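Local coordinates for uncharacterized protein (Bacteroides caccae, PDB 4L7A), which is of unknown function but is probably a zinc-dependent metallopeptidase of the Peptidase_MA clan, at residues 141-144 / 145-148; 237-240 / 241-245. All coordinates share one frame; numbering follows the deposited sequence.

Contact 1: 141-144 / 145-148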
loop_
_atom_site.group_PDB
_atom_site.type_symbol
_atom_site.label_atom_id
_atom_site.label_comp_id
_atom_site.label_asym_id
_atom_site.label_seq_id
_atom_site.Cartn_x
_atom_site.Cartn_y
_atom_site.Cartn_z
ATOM N N VAL A 141 -0.169 3.872 -0.292
ATOM C CA VAL A 141 1.277 3.962 -0.579
ATOM C C VAL A 141 1.925 2.597 -0.806
ATOM O O VAL A 141 2.796 2.445 -1.672
ATOM C CB VAL A 141 2.024 4.685 0.554
ATOM C CG1 VAL A 141 3.455 4.679 0.296
ATOM C CG2 VAL A 141 1.531 6.145 0.591
HETATM N N MSE A 142 1.505 1.602 -0.055
HETATM C CA MSE A 142 2.033 0.271 -0.262
HETATM C C MSE A 142 1.769 -0.270 -1.670
HETATM O O MSE A 142 2.701 -0.681 -2.339
HETATM C CB MSE A 142 1.524 -0.712 0.808
HETATM C CG MSE A 142 2.159 -0.418 2.183
HETATM SE SE MSE A 142 1.216 -1.319 3.645
HETATM C CE MSE A 142 2.287 -2.956 3.590
ATOM N N HIS A 143 0.497 -0.282 -2.094
ATOM C CA HIS A 143 0.176 -0.728 -3.447
ATOM C C HIS A 143 0.906 0.086 -4.492
ATOM O O HIS A 143 1.276 -0.419 -5.544
ATOM C CB HIS A 143 -1.335 -0.722 -3.748
ATOM C CG HIS A 143 -2.100 -1.673 -2.901
ATOM N ND1 HIS A 143 -1.926 -3.045 -2.990
ATOM C CD2 HIS A 143 -2.991 -1.466 -1.899
ATOM C CE1 HIS A 143 -2.697 -3.640 -2.100
ATOM N NE2 HIS A 143 -3.337 -2.709 -1.406
ATOM N N HIS A 144 1.142 1.346 -4.210
ATOM C CA HIS A 144 1.866 2.184 -5.161
ATOM C C HIS A 144 3.292 1.596 -5.320
ATOM O O HIS A 144 3.760 1.398 -6.413
ATOM C CB HIS A 144 1.903 3.654 -4.711
ATOM C CG HIS A 144 2.846 4.518 -5.501
ATOM N ND1 HIS A 144 2.443 5.668 -6.141
ATOM C CD2 HIS A 144 4.182 4.423 -5.717
ATOM C CE1 HIS A 144 3.487 6.235 -6.732
ATOM N NE2 HIS A 144 4.565 5.512 -6.456
ATOM N N GLU A 145 3.969 1.342 -4.222
ATOM C CA GLU A 145 5.363 0.823 -4.241
ATOM C C GLU A 145 5.450 -0.569 -4.806
ATOM O O GLU A 145 6.412 -0.867 -5.529
ATOM C CB GLU A 145 5.930 0.840 -2.856
ATOM C CG GLU A 145 6.099 2.275 -2.296
ATOM C CD GLU A 145 7.200 3.047 -3.015
ATOM O OE1 GLU A 145 8.268 2.431 -3.324
ATOM O OE2 GLU A 145 6.996 4.237 -3.314
ATOM N N PHE A 146 4.458 -1.415 -4.517
ATOM C CA PHE A 146 4.454 -2.743 -5.112
ATOM C C PHE A 146 4.311 -2.660 -6.626
ATOM O O PHE A 146 5.037 -3.334 -7.345
ATOM C CB PHE A 146 3.432 -3.663 -4.492
ATOM C CG PHE A 146 3.490 -3.708 -2.996
ATOM C CD1 PHE A 146 4.655 -3.436 -2.301
ATOM C CD2 PHE A 146 2.358 -4.009 -2.268
ATOM C CE1 PHE A 146 4.667 -3.462 -0.903
ATOM C CE2 PHE A 146 2.386 -4.064 -0.890
ATOM C CZ PHE A 146 3.530 -3.782 -0.214
ATOM N N ALA A 147 3.464 -1.761 -7.098
ATOM C CA ALA A 147 3.309 -1.575 -8.491
ATOM C C ALA A 147 4.588 -1.129 -9.136
ATOM O O ALA A 147 4.957 -1.609 -10.206
ATOM C CB ALA A 147 2.173 -0.572 -8.783
ATOM N N HIS A 148 5.287 -0.208 -8.506
ATOM C CA HIS A 148 6.551 0.212 -9.001
ATOM C C HIS A 148 7.612 -0.929 -9.173
ATOM O O HIS A 148 8.329 -0.978 -10.158
ATOM C CB HIS A 148 7.048 1.289 -8.095
ATOM C CG HIS A 148 8.304 1.875 -8.582
ATOM N ND1 HIS A 148 8.357 2.626 -9.737
ATOM C CD2 HIS A 148 9.578 1.773 -8.126
ATOM C CE1 HIS A 148 9.612 2.980 -9.966
ATOM N NE2 HIS A 148 10.368 2.478 -9.001
#
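One turn apart on helix 131-153, M142 and F146 run side by side and point the same way, the selenomethionine CB resting 3.8 Å from F146 CZ. The phenyl ring also folds back over the preceding turn: with F146 CG anti to its own carbonyl carbon (chi1 -50°), one ring face lies across the backbone, and M142 O sits 3.1 Å above the ring plane of F146, over its centre. The same oxygen accepts the amide of F146, F146 N to M142 O 2.9 Å, almost in line with the carbonyl bond; the ring merely packs against it. W73 of helix 59-81 stacks on this ring, which helps to fix its rotation, and Y77 hydrogen-bonds H143 ND1. H144, E145 and H148 supply the HEXXH sequence of zincin metallopeptidases, in which the two histidines bind zinc and the glutamate acts as general base; these roles are probable here by analogy. H144 and E145 leave the helix as neighbours whose side chains cross at a slant, the imidazole and carboxylate planes only 20° apart. E145 OE2 comes 3.7 Å from H144 CD2 but stays 4.2 Å from H144 NE2, a near approach without a bond. The glutamate bends at chi2, and its CG passes 3.4 Å from V141 O, the acceptor of its own amide. E201 of helix 195-208 hydrogen-bonds H144 ND1 and so restrains the ring as a second-shell residue would. H148 lies one turn on, its NE2 7.0 Å from H144 NE2, too far for the two to share one metal ion without some rearrangement.

Contact 2: 237-240 / 241-245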
loop_
_atom_site.group_PDB
_atom_site.type_symbol
_atom_site.label_atom_id
_atom_site.label_comp_id
_atom_site.label_asym_id
_atom_site.label_seq_id
_atom_site.Cartn_x
_atom_site.Cartn_y
_atom_site.Cartn_z
ATOM N N LYS A 237 -4.855 -2.109 -16.814
ATOM C CA LYS A 237 -5.525 -3.388 -16.798
ATOM C C LYS A 237 -4.857 -4.365 -17.783
ATOM O O LYS A 237 -4.605 -5.520 -17.445
ATOM C CB LYS A 237 -6.980 -3.219 -17.127
ATOM C CG LYS A 237 -7.799 -2.711 -15.975
ATOM C CD LYS A 237 -9.293 -2.553 -16.413
ATOM C CE LYS A 237 -10.142 -2.139 -15.193
ATOM N NZ LYS A 237 -11.431 -1.494 -15.643
ATOM N N LYS A 238 -4.590 -3.895 -19.001
ATOM C CA LYS A 238 -4.000 -4.716 -20.037
ATOM C C LYS A 238 -2.586 -5.160 -19.667
ATOM O O LYS A 238 -2.235 -6.299 -19.854
ATOM C CB LYS A 238 -4.014 -3.963 -21.368
ATOM C CG LYS A 238 -3.380 -4.750 -22.542
ATOM C CD LYS A 238 -3.629 -4.082 -23.909
ATOM C CE LYS A 238 -2.642 -4.589 -24.977
ATOM N NZ LYS A 238 -2.757 -6.058 -25.226
ATOM N N TYR A 239 -1.790 -4.240 -19.127
ATOM C CA TYR A 239 -0.465 -4.536 -18.653
ATOM C C TYR A 239 -0.515 -5.600 -17.530
ATOM O O TYR A 239 0.269 -6.572 -17.557
ATOM C CB TYR A 239 0.207 -3.274 -18.098
ATOM C CG TYR A 239 1.455 -3.549 -17.248
ATOM C CD1 TYR A 239 2.666 -3.937 -17.839
ATOM C CD2 TYR A 239 1.418 -3.450 -15.865
ATOM C CE1 TYR A 239 3.809 -4.207 -17.063
ATOM C CE2 TYR A 239 2.553 -3.713 -15.083
ATOM C CZ TYR A 239 3.737 -4.102 -15.698
ATOM O OH TYR A 239 4.845 -4.359 -14.896
HETATM N N MSE A 240 -1.406 -5.425 -16.551
HETATM C CA MSE A 240 -1.431 -6.394 -15.456
HETATM C C MSE A 240 -1.825 -7.785 -16.000
HETATM O O MSE A 240 -1.269 -8.811 -15.550
HETATM C CB MSE A 240 -2.353 -5.955 -14.368
HETATM C CG MSE A 240 -1.928 -4.666 -13.709
HETATM SE SE MSE A 240 -0.280 -4.933 -12.692
HETATM C CE MSE A 240 -1.032 -5.847 -11.152
ATOM N N LYS A 241 -2.742 -7.793 -16.976
ATOM C CA LYS A 241 -3.135 -9.038 -17.652
ATOM C C LYS A 241 -1.989 -9.678 -18.483
ATOM O O LYS A 241 -1.609 -10.829 -18.260
ATOM C CB LYS A 241 -4.352 -8.799 -18.540
ATOM C CG LYS A 241 -4.827 -10.021 -19.249
ATOM C CD LYS A 241 -6.148 -9.723 -19.965
ATOM C CE LYS A 241 -6.071 -10.203 -21.387
ATOM N NZ LYS A 241 -7.391 -10.580 -21.946
ATOM N N ASP A 242 -1.404 -8.922 -19.388
ATOM C CA ASP A 242 -0.410 -9.472 -20.279
ATOM C C ASP A 242 0.882 -9.853 -19.539
ATOM O O ASP A 242 1.463 -10.858 -19.856
ATOM C CB ASP A 242 -0.059 -8.502 -21.419
ATOM C CG ASP A 242 -1.242 -8.180 -22.329
ATOM O OD1 ASP A 242 -2.264 -8.902 -22.265
ATOM O OD2 ASP A 242 -1.138 -7.174 -23.075
ATOM N N SER A 243 1.319 -9.042 -18.574
ATOM C CA SER A 243 2.612 -9.233 -17.961
ATOM C C SER A 243 2.542 -10.078 -16.700
ATOM O O SER A 243 3.500 -10.732 -16.380
ATOM C CB SER A 243 3.259 -7.868 -17.628
ATOM O OG SER A 243 3.582 -7.196 -18.841
ATOM N N TRP A 244 1.430 -10.027 -15.953
ATOM C CA TRP A 244 1.386 -10.718 -14.672
ATOM C C TRP A 244 0.232 -11.689 -14.504
ATOM O O TRP A 244 0.080 -12.266 -13.443
ATOM C CB TRP A 244 1.396 -9.687 -13.526
ATOM C CG TRP A 244 2.603 -8.813 -13.568
ATOM C CD1 TRP A 244 2.689 -7.549 -14.075
ATOM C CD2 TRP A 244 3.928 -9.179 -13.157
ATOM N NE1 TRP A 244 3.968 -7.063 -13.926
ATOM C CE2 TRP A 244 4.765 -8.058 -13.415
ATOM C CE3 TRP A 244 4.471 -10.303 -12.527
ATOM C CZ2 TRP A 244 6.133 -8.040 -13.072
ATOM C CZ3 TRP A 244 5.847 -10.308 -12.213
ATOM C CH2 TRP A 244 6.650 -9.169 -12.476
ATOM N N GLN A 245 -0.587 -11.850 -15.541
ATOM C CA GLN A 245 -1.799 -12.686 -15.481
ATOM C C GLN A 245 -2.698 -12.286 -14.323
ATOM O O GLN A 245 -3.276 -13.098 -13.676
ATOM C CB GLN A 245 -1.447 -14.167 -15.432
ATOM C CG GLN A 245 -0.693 -14.626 -16.683
ATOM C CD GLN A 245 0.772 -14.169 -16.724
ATOM O OE1 GLN A 245 1.533 -14.343 -15.768
ATOM N NE2 GLN A 245 1.166 -13.571 -17.834
#
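Y239 and W244 meet as an offset edge-to-face pair, the indole edge turned toward the phenol face, with the tyrosine ring and five-membered ring centroids 5.2 Å apart and the planes at 77°. At the pyrrole edge W244 NE1 donates to Y239 OH at 3.0 Å; the bond is nearly straight (171°) and lies in the indole plane. Y239 CE2 also lies at that edge, in plane. The tyrosine swings out over the following turn because its CG stands anti to the backbone N (chi1 165°), which carries the hydroxyl to the indole. That hydroxyl in turn hydrogen-bonds the backbone oxygen of K154, while the K154 ammonium makes a cation-pi contact with W244. A phenylalanine in place of Y239 would probably leave both W244 NE1 and the K154 carbonyl without their mate. S243 OG meets the tyrosine ring obliquely, 3.5 Å from Y239 CE1. On the indole, the selenomethionine M240 bends twice and brings SE to 4.2 Å from W244 CD1, an oblique Met-aromatic contact. Farther round the helix, K238 reaches across D242 and bends at its last torsion, so that K238 NZ meets the syn lone pair of D242 OD2 at 2.9 Å, a salt bridge spaced i to i+4 on an exposed surface. The backbone is already distorted near the aromatic pair: W244 N reaches M240 O at 3.0 Å from well above the carbonyl plane. Q245 then turns to positive phi, and M240 makes a further backbone bond with V246. Together these features are those of a helix C-terminus: helix 211-244 stops here, its closing aromatic pair seated against L150 and K153 of helix 131-153.

Both contacts are single-helix turns, and they come in series along the chain: contact 1 in helix 131-153, contact 2 at the far end of helix 211-244, with helix 195-208 between them in sequence. Their centres lie about 16 Å apart and their nearest atoms about 5 Å, without touching. Contact 1 sits close to the centre of the chain, contact 2 about 19 Å from it. Helix 131-153 joins them: it carries the HEXXH turn, and its later residues L150 and K153, with K154 just beyond, pack against Y239, M240 and W244. The probable metal-binding helix is thus covered at its C-terminal end by the close of helix 211-244.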